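Thiosulfate sulfurtransferase (Pseudomonas aeruginosa, PDB 1YT8) probably transfers sulfur from thiosulfate to cyanide and is built from four rhodanese-like domains. Local coordinates at residues G165-P170 with T237-G241; L370-A376 with L441-V447; P115-F119 with W341-M345; I223-L227 with R501-Y507. All blocks are in the same frame, centred on the assembly; numbering follows the deposited sequence.

Contact 1 (G165-P170 with T237-G241); sequences GGISVP and TRRFG
The carbonyl oxygen of Gly166 is held by two groups: NH1 of Arg238 donates to Gly166 O at 2.9 Å, and the hydroxyl of Tyr158, on helix 155-160, is its second hydrogen-bonding partner. The arginine approaches in the carbonyl plane, on a lone pair, and the oxygen in turn sits at the edge of the guanidinium. With CG of Arg238 anti to its own carbonyl carbon (chi1 -48°) and the chain extended as far as NE, the guanidinium reaches back to the glycine pair and lays one face against Gly165, CZ of Arg238 lying 3.5 Å from Gly165 CA. Glu233 fixes its rotation further, forming a salt bridge with NH2 while accepting a bond from the Gly165 backbone.

Strand 167-168 is an outermost strand of the second rhodanese-like sheet, five-stranded and parallel, hydrogen-bonded on the inner side to strand 147-151. On the other side, residues 237-241 add a single beta bridge between Ser168 and Arg239. Ser168 N donates to Arg238 O at 2.9 Å, nearly straight at 170°, and Phe240 N returns a longer bond of 3.3 Å to Ser168 O.

Beyond the bridge, the Phe240 ring turns its edge to residues 168-170: CD2 of Phe240 comes within 3.3 Å of Ser168 O, and CE2 meets Pro170 CD at 3.7 Å. CG of Arg239 lies over one face of this ring, toward the rim, while its guanidinium makes a cation-pi contact with Phe155. Ile167 packs its CG2 branch on the backbone of the same arginine, 3.7 Å from Arg239 C.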
loop_
_atom_site.group_PDB
_atom_site.type_symbol
_atom_site.label_atom_id
_atom_site.label_comp_id
_atom_site.label_asym_id
_atom_site.label_seq_id
_atom_site.Cartn_x
_atom_site.Cartn_y
_atom_site.Cartn_z
ATOM N N GLY A 165 -0.317 26.300 -6.819
ATOM C CA GLY A 165 -1.114 26.181 -8.028
ATOM C C GLY A 165 -1.324 24.758 -8.509
ATOM O O GLY A 165 -2.022 24.534 -9.490
ATOM N N GLY A 166 -0.726 23.795 -7.814
ATOM C CA GLY A 166 -0.856 22.401 -8.204
ATOM C C GLY A 166 -2.284 21.890 -8.259
ATOM O O GLY A 166 -3.154 22.340 -7.508
ATOM N N ILE A 167 -2.515 20.933 -9.153
ATOM C CA ILE A 167 -3.830 20.324 -9.351
ATOM C C ILE A 167 -3.717 18.825 -9.100
ATOM O O ILE A 167 -2.833 18.171 -9.641
ATOM C CB ILE A 167 -4.313 20.540 -10.803
ATOM C CG1 ILE A 167 -4.355 22.039 -11.111
ATOM C CG2 ILE A 167 -5.688 19.885 -11.005
ATOM C CD1 ILE A 167 -4.472 22.371 -12.587
ATOM N N SER A 168 -4.610 18.280 -8.282
ATOM C CA SER A 168 -4.579 16.855 -7.983
ATOM C C SER A 168 -5.020 15.995 -9.167
ATOM O O SER A 168 -6.152 16.105 -9.645
ATOM C CB SER A 168 -5.466 16.550 -6.776
ATOM O OG SER A 168 -5.570 15.151 -6.568
ATOM N N VAL A 169 -4.114 15.148 -9.645
ATOM C CA VAL A 169 -4.401 14.242 -10.752
ATOM C C VAL A 169 -3.639 12.944 -10.484
ATOM O O VAL A 169 -2.543 12.733 -11.018
ATOM C CB VAL A 169 -3.947 14.819 -12.119
ATOM C CG1 VAL A 169 -4.451 13.924 -13.252
ATOM C CG2 VAL A 169 -4.462 16.239 -12.296
ATOM N N PRO A 170 -4.205 12.063 -9.642
ATOM C CA PRO A 170 -3.583 10.781 -9.294
ATOM C C PRO A 170 -3.014 10.055 -10.511
ATOM O O PRO A 170 -3.614 10.051 -11.586
ATOM C CB PRO A 170 -4.723 10.018 -8.628
ATOM C CG PRO A 170 -5.474 11.112 -7.933
ATOM C CD PRO A 170 -5.530 12.182 -9.009
ATOM N N THR A 237 -7.579 22.259 -2.901
ATOM C CA THR A 237 -8.641 21.416 -3.434
ATOM C C THR A 237 -8.751 21.392 -4.965
ATOM O O THR A 237 -9.746 20.910 -5.501
ATOM C CB THR A 237 -10.011 21.859 -2.860
ATOM O OG1 THR A 237 -10.276 23.209 -3.256
ATOM C CG2 THR A 237 -10.003 21.798 -1.335
ATOM N N ARG A 238 -7.750 21.918 -5.668
ATOM C CA ARG A 238 -7.793 21.910 -7.130
ATOM C C ARG A 238 -7.721 20.460 -7.584
ATOM O O ARG A 238 -6.867 19.698 -7.129
ATOM C CB ARG A 238 -6.619 22.695 -7.713
ATOM C CG ARG A 238 -6.426 24.055 -7.072
ATOM C CD ARG A 238 -5.453 24.908 -7.871
ATOM N NE ARG A 238 -4.982 26.042 -7.085
ATOM C CZ ARG A 238 -4.018 25.967 -6.172
ATOM N NH1 ARG A 238 -3.411 24.811 -5.936
ATOM N NH2 ARG A 238 -3.666 27.049 -5.487
ATOM N N ARG A 239 -8.615 20.080 -8.486
ATOM C CA ARG A 239 -8.649 18.707 -8.954
ATOM C C ARG A 239 -9.139 18.585 -10.393
ATOM O O ARG A 239 -9.774 19.496 -10.926
ATOM C CB ARG A 239 -9.536 17.885 -8.004
ATOM C CG ARG A 239 -9.945 16.522 -8.527
ATOM C CD ARG A 239 -9.974 15.463 -7.429
ATOM N NE ARG A 239 -10.767 15.844 -6.264
ATOM C CZ ARG A 239 -11.066 15.012 -5.267
ATOM N NH1 ARG A 239 -10.640 13.753 -5.301
ATOM N NH2 ARG A 239 -11.786 15.435 -4.236
ATOM N N PHE A 240 -8.822 17.457 -11.020
ATOM C CA PHE A 240 -9.243 17.196 -12.387
ATOM C C PHE A 240 -10.767 17.137 -12.418
ATOM O O PHE A 240 -11.417 16.987 -11.380
ATOM C CB PHE A 240 -8.663 15.859 -12.867
ATOM C CG PHE A 240 -9.177 14.665 -12.106
ATOM C CD1 PHE A 240 -10.405 14.090 -12.427
ATOM C CD2 PHE A 240 -8.444 14.132 -11.048
ATOM C CE1 PHE A 240 -10.896 13.002 -11.705
ATOM C CE2 PHE A 240 -8.925 13.046 -10.318
ATOM C CZ PHE A 240 -10.152 12.479 -10.645
ATOM N N GLY A 241 -11.331 17.243 -13.614
ATOM C CA GLY A 241 -12.772 17.187 -13.743
ATOM C C GLY A 241 -13.193 16.114 -14.726
ATOM O O GLY A 241 -12.358 15.353 -15.229
#

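Contact 2 (L370-A376 with L441-V447); sequences LPRQPRA and LLARFAV
The irregular loop 370-376 passes over the first turns of helix 441-454, the backbones coming nearest where the CA atoms of Pro374 and Phe445 are 6.4 Å apart. Here the pyrrolidine ring of Pro374 is set across the phenyl group, and its CD makes a CH-pi contact over the face, 3.9 Å from the centroid of the Phe445 ring. At the far end of the same ring, Pro371 CG lies 4.0 Å from Phe445 CZ.

The loop leads into strand 378-379, an outermost strand of the last rhodanese-like sheet, whereas the helix follows strand 432-436 in the middle of that sheet. Leu53 of helix 51-58 also reaches Phe445 and Leu441.

Arg444 bends at chi3 (-74°), which turns its guanidinium along the loop. NH1 of Arg444 donates to Pro374 O at 2.9 Å, with the oxygen near the guanidinium plane, and a water that donates to Ala376 O accepts a weak bond from the same nitrogen. Gln373 crosses the aliphatic part of this arginine, Gln373 CG lying 3.5 Å from Arg444 CD. Leu370 and Leu441 meet tip to tip, while Ala376 CB rests on Val447 CG2 at 4.0 Å.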
loop_
_atom_site.group_PDB
_atom_site.type_symbol
_atom_site.label_atom_id
_atom_site.label_comp_id
_atom_site.label_asym_id
_atom_site.label_seq_id
_atom_site.Cartn_x
_atom_site.Cartn_y
_atom_site.Cartn_z
ATOM N N LEU A 370 -12.337 -12.512 4.928
ATOM C CA LEU A 370 -11.828 -12.849 6.247
ATOM C C LEU A 370 -12.025 -14.315 6.600
ATOM O O LEU A 370 -12.904 -14.986 6.058
ATOM C CB LEU A 370 -12.516 -11.993 7.315
ATOM C CG LEU A 370 -12.336 -10.473 7.271
ATOM C CD1 LEU A 370 -13.282 -9.831 8.278
ATOM C CD2 LEU A 370 -10.887 -10.099 7.576
ATOM N N PRO A 371 -11.187 -14.836 7.506
ATOM C CA PRO A 371 -11.309 -16.234 7.921
ATOM C C PRO A 371 -12.462 -16.294 8.927
ATOM O O PRO A 371 -13.102 -15.276 9.195
ATOM C CB PRO A 371 -9.954 -16.518 8.557
ATOM C CG PRO A 371 -9.597 -15.200 9.169
ATOM C CD PRO A 371 -9.986 -14.212 8.093
ATOM N N ARG A 372 -12.738 -17.470 9.478
ATOM C CA ARG A 372 -13.820 -17.590 10.444
ATOM C C ARG A 372 -13.527 -16.700 11.648
ATOM O O ARG A 372 -12.402 -16.670 12.145
ATOM C CB ARG A 372 -13.981 -19.050 10.885
ATOM C CG ARG A 372 -15.018 -19.254 11.988
ATOM C CD ARG A 372 -15.404 -20.725 12.178
ATOM N NE ARG A 372 -14.249 -21.610 12.324
ATOM C CZ ARG A 372 -13.641 -22.226 11.312
ATOM N NH1 ARG A 372 -14.077 -22.060 10.068
ATOM N NH2 ARG A 372 -12.595 -23.009 11.542
ATOM N N GLN A 373 -14.539 -15.967 12.101
ATOM C CA GLN A 373 -14.399 -15.073 13.250
ATOM C C GLN A 373 -14.405 -15.873 14.549
ATOM O O GLN A 373 -15.349 -16.612 14.815
ATOM C CB GLN A 373 -15.563 -14.075 13.289
ATOM C CG GLN A 373 -15.168 -12.613 13.134
ATOM C CD GLN A 373 -14.787 -12.258 11.714
ATOM O OE1 GLN A 373 -13.887 -12.865 11.131
ATOM N NE2 GLN A 373 -15.470 -11.269 11.145
ATOM N N PRO A 374 -13.350 -15.744 15.372
ATOM C CA PRO A 374 -13.330 -16.496 16.632
ATOM C C PRO A 374 -14.419 -16.008 17.584
ATOM O O PRO A 374 -14.875 -14.868 17.491
ATOM C CB PRO A 374 -11.920 -16.241 17.169
ATOM C CG PRO A 374 -11.571 -14.905 16.597
ATOM C CD PRO A 374 -12.093 -15.002 15.183
ATOM N N ARG A 375 -14.835 -16.871 18.500
ATOM C CA ARG A 375 -15.880 -16.507 19.444
ATOM C C ARG A 375 -15.336 -15.655 20.583
ATOM O O ARG A 375 -14.160 -15.740 20.932
ATOM C CB ARG A 375 -16.539 -17.761 20.019
ATOM C CG ARG A 375 -17.698 -17.446 20.944
ATOM C CD ARG A 375 -18.278 -18.689 21.594
ATOM N NE ARG A 375 -19.300 -18.328 22.572
ATOM C CZ ARG A 375 -19.077 -17.557 23.633
ATOM N NH1 ARG A 375 -17.863 -17.067 23.858
ATOM N NH2 ARG A 375 -20.067 -17.268 24.465
ATOM N N ALA A 376 -16.199 -14.825 21.156
ATOM C CA ALA A 376 -15.800 -13.972 22.263
ATOM C C ALA A 376 -17.005 -13.476 23.039
ATOM O O ALA A 376 -18.077 -13.251 22.471
ATOM C CB ALA A 376 -14.993 -12.779 21.741
ATOM N N LEU A 441 -12.845 -5.582 15.426
ATOM C CA LEU A 441 -12.421 -6.655 14.533
ATOM C C LEU A 441 -11.066 -7.265 14.878
ATOM O O LEU A 441 -10.954 -8.478 15.048
ATOM C CB LEU A 441 -12.395 -6.171 13.081
ATOM C CG LEU A 441 -11.958 -7.239 12.070
ATOM C CD1 LEU A 441 -12.854 -8.465 12.192
ATOM C CD2 LEU A 441 -12.016 -6.668 10.663
ATOM N N LEU A 442 -10.034 -6.434 14.969
ATOM C CA LEU A 442 -8.710 -6.950 15.287
ATOM C C LEU A 442 -8.626 -7.470 16.714
ATOM O O LEU A 442 -7.977 -8.482 16.974
ATOM C CB LEU A 442 -7.640 -5.880 15.071
ATOM C CG LEU A 442 -6.217 -6.334 15.430
ATOM C CD1 LEU A 442 -5.933 -7.714 14.838
ATOM C CD2 LEU A 442 -5.211 -5.309 14.920
ATOM N N ALA A 443 -9.289 -6.783 17.638
ATOM C CA ALA A 443 -9.272 -7.192 19.039
ATOM C C ALA A 443 -9.869 -8.586 19.240
ATOM O O ALA A 443 -9.425 -9.337 20.115
ATOM C CB ALA A 443 -10.021 -6.166 19.893
ATOM N N ARG A 444 -10.869 -8.929 18.431
ATOM C CA ARG A 444 -11.522 -10.233 18.517
ATOM C C ARG A 444 -10.534 -11.377 18.277
ATOM O O ARG A 444 -10.604 -12.415 18.932
ATOM C CB ARG A 444 -12.673 -10.325 17.503
ATOM C CG ARG A 444 -13.397 -11.676 17.496
ATOM C CD ARG A 444 -14.511 -11.726 16.453
ATOM N NE ARG A 444 -15.695 -10.949 16.826
ATOM C CZ ARG A 444 -16.639 -11.369 17.666
ATOM N NH1 ARG A 444 -16.551 -12.569 18.230
ATOM N NH2 ARG A 444 -17.678 -10.591 17.941
ATOM N N PHE A 445 -9.614 -11.186 17.335
ATOM C CA PHE A 445 -8.623 -12.214 17.027
ATOM C C PHE A 445 -7.575 -12.357 18.123
ATOM O O PHE A 445 -6.816 -13.330 18.141
ATOM C CB PHE A 445 -7.937 -11.895 15.693
ATOM C CG PHE A 445 -8.765 -12.241 14.492
ATOM C CD1 PHE A 445 -8.820 -13.550 14.022
ATOM C CD2 PHE A 445 -9.523 -11.268 13.849
ATOM C CE1 PHE A 445 -9.618 -13.885 12.929
ATOM C CE2 PHE A 445 -10.323 -11.594 12.758
ATOM C CZ PHE A 445 -10.370 -12.908 12.298
ATOM N N ALA A 446 -7.543 -11.396 19.043
ATOM C CA ALA A 446 -6.571 -11.408 20.130
ATOM C C ALA A 446 -7.098 -11.967 21.449
ATOM O O ALA A 446 -6.321 -12.206 22.375
ATOM C CB ALA A 446 -6.030 -9.993 20.351
ATOM N N VAL A 447 -8.407 -12.177 21.538
ATOM C CA VAL A 447 -9.003 -12.688 22.769
ATOM C C VAL A 447 -8.351 -13.971 23.284
ATOM O O VAL A 447 -7.953 -14.046 24.449
ATOM C CB VAL A 447 -10.525 -12.929 22.594
ATOM C CG1 VAL A 447 -11.107 -13.570 23.852
ATOM C CG2 VAL A 447 -11.223 -11.604 22.313
HETATM O O HOH W 1 -19.182 -13.995 19.655
#

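Contact 3 (P115-F119 with W341-M345); sequences PSKAF and WLAQM
Phe119 reaches from helix 114-127 to the C-terminal end of helix 334-344, where its ring is met by three side chains from different directions. Over one face lies the methylene CG of selenomethionine Met345, 3.5 Å from the centroid of the Phe119 ring, a close CH-pi contact. The selenium follows obliquely beside the ring, 4.6 Å from the same centroid, in a Met-aromatic arrangement, and continues to Ser116 CA at 3.9 Å. At the ring edge stands Trp341, whose CE3 is 3.5 Å from Phe119 CE2; the two aromatic groups meet rim to rim with planes 68° apart. Gln344 adds its CB, 3.4 Å from Phe119 CZ.

The first side-chain torsion of Phe119 (chi1 174°), with CG opposite the backbone N, sends the ring across to the other helix. Its partners are anchored in a second shell. Trp341 NE1 bonds to Ser205 OG of helix 197-208, Gln344 NE2 to Ser340 O, and Ser116 OG to Val311 O of helix 307-312.

Phe526, near the C terminus, packs edge-to-face with Phe119. The contact is thus buried where helices 114-127 and 334-344 meet helices 197-208 and 307-312, with helix 514-521 touching the first of them through Ala118.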
loop_
_atom_site.group_PDB
_atom_site.type_symbol
_atom_site.label_atom_id
_atom_site.label_comp_id
_atom_site.label_asym_id
_atom_site.label_seq_id
_atom_site.Cartn_x
_atom_site.Cartn_y
_atom_site.Cartn_z
ATOM N N PRO A 115 10.177 -2.359 -4.689
ATOM C CA PRO A 115 10.174 -2.715 -6.112
ATOM C C PRO A 115 9.629 -1.564 -6.963
ATOM O O PRO A 115 10.199 -1.213 -8.001
ATOM C CB PRO A 115 9.273 -3.945 -6.157
ATOM C CG PRO A 115 9.547 -4.601 -4.831
ATOM C CD PRO A 115 9.538 -3.414 -3.880
ATOM N N SER A 116 8.528 -0.973 -6.510
ATOM C CA SER A 116 7.908 0.137 -7.228
ATOM C C SER A 116 8.818 1.355 -7.340
ATOM O O SER A 116 8.913 1.977 -8.403
ATOM C CB SER A 116 6.602 0.548 -6.543
ATOM O OG SER A 116 5.656 -0.505 -6.563
ATOM N N LYS A 117 9.483 1.703 -6.243
ATOM C CA LYS A 117 10.365 2.865 -6.236
ATOM C C LYS A 117 11.661 2.628 -7.002
ATOM O O LYS A 117 12.155 3.523 -7.692
ATOM C CB LYS A 117 10.666 3.282 -4.798
ATOM C CG LYS A 117 9.420 3.637 -4.010
ATOM C CD LYS A 117 9.746 3.951 -2.565
ATOM C CE LYS A 117 8.494 4.353 -1.805
ATOM N NZ LYS A 117 8.804 4.623 -0.371
ATOM N N ALA A 118 12.213 1.426 -6.872
ATOM C CA ALA A 118 13.440 1.082 -7.576
ATOM C C ALA A 118 13.137 1.082 -9.071
ATOM O O ALA A 118 13.956 1.519 -9.887
ATOM C CB ALA A 118 13.931 -0.288 -7.132
ATOM N N PHE A 119 11.954 0.592 -9.433
ATOM C CA PHE A 119 11.559 0.572 -10.838
ATOM C C PHE A 119 11.480 2.001 -11.373
ATOM O O PHE A 119 11.876 2.271 -12.505
ATOM C CB PHE A 119 10.195 -0.101 -11.026
ATOM C CG PHE A 119 9.684 -0.022 -12.442
ATOM C CD1 PHE A 119 10.300 -0.747 -13.458
ATOM C CD2 PHE A 119 8.621 0.814 -12.766
ATOM C CE1 PHE A 119 9.867 -0.640 -14.786
ATOM C CE2 PHE A 119 8.180 0.931 -14.089
ATOM C CZ PHE A 119 8.809 0.199 -15.103
ATOM N N TRP A 341 2.723 -0.388 -16.911
ATOM C CA TRP A 341 3.752 -0.240 -15.886
ATOM C C TRP A 341 3.967 -1.546 -15.117
ATOM O O TRP A 341 5.104 -1.935 -14.842
ATOM C CB TRP A 341 3.379 0.902 -14.928
ATOM C CG TRP A 341 3.523 2.252 -15.570
ATOM C CD1 TRP A 341 2.565 3.222 -15.678
ATOM C CD2 TRP A 341 4.690 2.764 -16.226
ATOM N NE1 TRP A 341 3.067 4.308 -16.367
ATOM C CE2 TRP A 341 4.368 4.051 -16.712
ATOM C CE3 TRP A 341 5.980 2.256 -16.452
ATOM C CZ2 TRP A 341 5.291 4.840 -17.412
ATOM C CZ3 TRP A 341 6.898 3.041 -17.149
ATOM C CH2 TRP A 341 6.547 4.319 -17.620
ATOM N N LEU A 342 2.877 -2.227 -14.775
ATOM C CA LEU A 342 2.975 -3.498 -14.056
ATOM C C LEU A 342 3.701 -4.541 -14.919
ATOM O O LEU A 342 4.452 -5.376 -14.410
ATOM C CB LEU A 342 1.566 -3.986 -13.677
ATOM C CG LEU A 342 0.877 -3.123 -12.610
ATOM C CD1 LEU A 342 -0.624 -3.383 -12.590
ATOM C CD2 LEU A 342 1.499 -3.409 -11.255
ATOM N N ALA A 343 3.478 -4.483 -16.230
ATOM C CA ALA A 343 4.128 -5.406 -17.156
ATOM C C ALA A 343 5.636 -5.152 -17.152
ATOM O O ALA A 343 6.439 -6.090 -17.155
ATOM C CB ALA A 343 3.565 -5.211 -18.565
ATOM N N GLN A 344 6.014 -3.879 -17.131
ATOM C CA GLN A 344 7.419 -3.497 -17.127
ATOM C C GLN A 344 8.081 -3.863 -15.806
ATOM O O GLN A 344 9.303 -4.002 -15.725
ATOM C CB GLN A 344 7.548 -2.001 -17.436
ATOM C CG GLN A 344 7.221 -1.699 -18.906
ATOM C CD GLN A 344 7.125 -0.220 -19.229
ATOM O OE1 GLN A 344 8.131 0.473 -19.357
ATOM N NE2 GLN A 344 5.902 0.267 -19.371
HETATM N N MSE A 345 7.268 -4.038 -14.772
HETATM C CA MSE A 345 7.787 -4.437 -13.474
HETATM C C MSE A 345 7.760 -5.962 -13.373
HETATM O O MSE A 345 7.843 -6.531 -12.284
HETATM C CB MSE A 345 6.979 -3.796 -12.342
HETATM C CG MSE A 345 7.318 -2.326 -12.130
HETATM SE SE MSE A 345 6.570 -1.599 -10.483
HETATM C CE MSE A 345 4.751 -1.434 -11.056
#

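Contact 4 (I223-L227 with R501-Y507); sequences IGWTL and REAMQGY
Leu227 and Arg501 run alongside each other, pointing opposite ways, so that CD2 of the leucine comes over the centre of the guanidinium, 4.0 Å from Arg501 CZ. The bend of the arginine at chi3 (63°) turns the flat group back toward the end of helix 221-227, where both terminal nitrogens find backbone oxygens. NH1 of Arg501 donates to Thr226 O at 3.2 Å from above the carbonyl plane, and NH2 donates to Leu227 O at 3.3 Å with a straighter N-H...O angle of 158°. Two carbonyls at the C-terminal end of a helix, the negative end of its dipole, probably suit the positive charge, and the paired bonds hold the guanidinium against rotation.

The other branch of Leu227, CD1, lies 3.4 Å from OE1 of Gln505, whose side chain crosses it at about a right angle while its NE2 is taken by Asp509. One turn back, Ile223 meets selenomethionine Met504 obliquely: CG2 of Ile223 touches Met504 CB at 3.7 Å, and CG1 packs near the methyl, 3.9 Å from Met504 CE. CD1 of the isoleucine reaches on to Tyr507, whose hydroxyl is bonded to Lys117.

The short helical segments cross at -131°, their axes approaching to 10.3 Å. Helix 221-227 follows strand 215-218 of the second rhodanese-like sheet, and the Ile223 backbone is hydrogen-bonded to Ala194. That residue belongs to the sulfite-binding loop Cys193 to Arg198, consistent with the cysteine-led active-site loop of rhodaneses; the Tyr507 side chain lies about 5 Å from the sulfite, probably a crystallisation component.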
loop_
_atom_site.group_PDB
_atom_site.type_symbol
_atom_site.label_atom_id
_atom_site.label_comp_id
_atom_site.label_asym_id
_atom_site.label_seq_id
_atom_site.Cartn_x
_atom_site.Cartn_y
_atom_site.Cartn_z
ATOM N N ILE A 223 9.525 17.548 -1.358
ATOM C CA ILE A 223 10.736 17.464 -0.550
ATOM C C ILE A 223 11.746 18.448 -1.137
ATOM O O ILE A 223 12.353 19.240 -0.415
ATOM C CB ILE A 223 11.341 16.034 -0.586
ATOM C CG1 ILE A 223 10.531 15.113 0.330
ATOM C CG2 ILE A 223 12.814 16.063 -0.169
ATOM C CD1 ILE A 223 10.977 13.653 0.329
ATOM N N GLY A 224 11.904 18.394 -2.456
ATOM C CA GLY A 224 12.836 19.280 -3.132
ATOM C C GLY A 224 12.416 20.734 -3.048
ATOM O O GLY A 224 13.261 21.629 -3.020
ATOM N N TRP A 225 11.109 20.970 -3.024
ATOM C CA TRP A 225 10.571 22.325 -2.933
ATOM C C TRP A 225 10.981 22.921 -1.582
ATOM O O TRP A 225 11.427 24.064 -1.501
ATOM C CB TRP A 225 9.041 22.279 -3.063
ATOM C CG TRP A 225 8.411 23.586 -3.449
ATOM C CD1 TRP A 225 7.828 24.498 -2.614
ATOM C CD2 TRP A 225 8.305 24.131 -4.774
ATOM N NE1 TRP A 225 7.363 25.577 -3.337
ATOM C CE2 TRP A 225 7.642 25.376 -4.664
ATOM C CE3 TRP A 225 8.707 23.687 -6.044
ATOM C CZ2 TRP A 225 7.371 26.182 -5.777
ATOM C CZ3 TRP A 225 8.437 24.490 -7.151
ATOM C CH2 TRP A 225 7.774 25.724 -7.009
ATOM N N THR A 226 10.837 22.129 -0.526
ATOM C CA THR A 226 11.205 22.566 0.816
ATOM C C THR A 226 12.715 22.755 0.919
ATOM O O THR A 226 13.185 23.762 1.450
ATOM C CB THR A 226 10.754 21.537 1.873
ATOM O OG1 THR A 226 9.328 21.437 1.848
ATOM C CG2 THR A 226 11.210 21.952 3.266
ATOM N N LEU A 227 13.474 21.794 0.399
ATOM C CA LEU A 227 14.930 21.879 0.448
ATOM C C LEU A 227 15.439 23.098 -0.315
ATOM O O LEU A 227 16.502 23.636 -0.004
ATOM C CB LEU A 227 15.560 20.605 -0.127
ATOM C CG LEU A 227 15.282 19.303 0.631
ATOM C CD1 LEU A 227 15.924 18.132 -0.109
ATOM C CD2 LEU A 227 15.819 19.405 2.051
ATOM N N ARG A 501 14.847 17.966 7.539
ATOM C CA ARG A 501 15.488 18.076 6.234
ATOM C C ARG A 501 16.489 16.948 6.003
ATOM O O ARG A 501 16.627 16.453 4.884
ATOM C CB ARG A 501 16.192 19.432 6.110
ATOM C CG ARG A 501 15.252 20.636 6.155
ATOM C CD ARG A 501 16.024 21.943 6.302
ATOM N NE ARG A 501 16.904 22.213 5.165
ATOM C CZ ARG A 501 16.516 22.802 4.037
ATOM N NH1 ARG A 501 15.258 23.194 3.886
ATOM N NH2 ARG A 501 17.391 22.996 3.058
ATOM N N GLU A 502 17.180 16.540 7.065
ATOM C CA GLU A 502 18.170 15.472 6.964
ATOM C C GLU A 502 17.522 14.156 6.541
ATOM O O GLU A 502 18.081 13.411 5.737
ATOM C CB GLU A 502 18.889 15.277 8.304
ATOM C CG GLU A 502 19.647 16.503 8.807
ATOM C CD GLU A 502 18.724 17.619 9.284
ATOM O OE1 GLU A 502 17.847 17.348 10.137
ATOM O OE2 GLU A 502 18.880 18.765 8.813
ATOM N N ALA A 503 16.347 13.871 7.092
ATOM C CA ALA A 503 15.631 12.646 6.762
ATOM C C ALA A 503 15.114 12.699 5.325
ATOM O O ALA A 503 15.127 11.695 4.613
ATOM C CB ALA A 503 14.473 12.439 7.728
HETATM N N MSE A 504 14.661 13.873 4.900
HETATM C CA MSE A 504 14.142 14.026 3.548
HETATM C C MSE A 504 15.245 13.914 2.502
HETATM O O MSE A 504 15.066 13.260 1.477
HETATM C CB MSE A 504 13.395 15.354 3.411
HETATM C CG MSE A 504 12.147 15.430 4.280
HETATM SE SE MSE A 504 11.072 17.012 3.928
HETATM C CE MSE A 504 9.318 16.191 3.923
ATOM N N GLN A 505 16.391 14.538 2.754
ATOM C CA GLN A 505 17.497 14.444 1.808
ATOM C C GLN A 505 17.998 13.001 1.805
ATOM O O GLN A 505 18.391 12.467 0.766
ATOM C CB GLN A 505 18.640 15.382 2.209
ATOM C CG GLN A 505 19.862 15.295 1.294
ATOM C CD GLN A 505 19.548 15.664 -0.146
ATOM O OE1 GLN A 505 19.056 16.755 -0.422
ATOM N NE2 GLN A 505 19.840 14.756 -1.073
ATOM N N GLY A 506 17.977 12.376 2.979
ATOM C CA GLY A 506 18.430 11.000 3.089
ATOM C C GLY A 506 17.574 10.069 2.252
ATOM O O GLY A 506 18.058 9.066 1.727
ATOM N N TYR A 507 16.292 10.405 2.134
ATOM C CA TYR A 507 15.360 9.607 1.348
ATOM C C TYR A 507 15.759 9.689 -0.127
ATOM O O TYR A 507 15.765 8.682 -0.837
ATOM C CB TYR A 507 13.932 10.126 1.526
ATOM C CG TYR A 507 12.900 9.299 0.798
ATOM C CD1 TYR A 507 12.580 8.010 1.232
ATOM C CD2 TYR A 507 12.267 9.787 -0.345
ATOM C CE1 TYR A 507 11.656 7.228 0.542
ATOM C CE2 TYR A 507 11.343 9.011 -1.043
ATOM C CZ TYR A 507 11.045 7.736 -0.594
ATOM O OH TYR A 507 10.135 6.966 -1.282
#

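In the fold
The chain carries four parallel five-stranded sheets with the same strand order; two contacts lie at the edges of single sheets and two join distant parts of the chain. Contact 1 lies on outermost strand 167-168 of the second sheet and contact 2 on the loop leading into outermost strand 378-379 of the fourth, their centres 41 Å apart on opposite sides of the chain's centre. Contacts 3 and 4 span 222 and 274 residues. Their segments alternate in sequence, and they touch through Lys117 NZ and Tyr507 OH, 2.8 Å apart. Contact 1 falls between the two segments of contact 3, which closes before contact 2 opens. Helix 501-512 thus returns to the second domain beside the sulfite pocket.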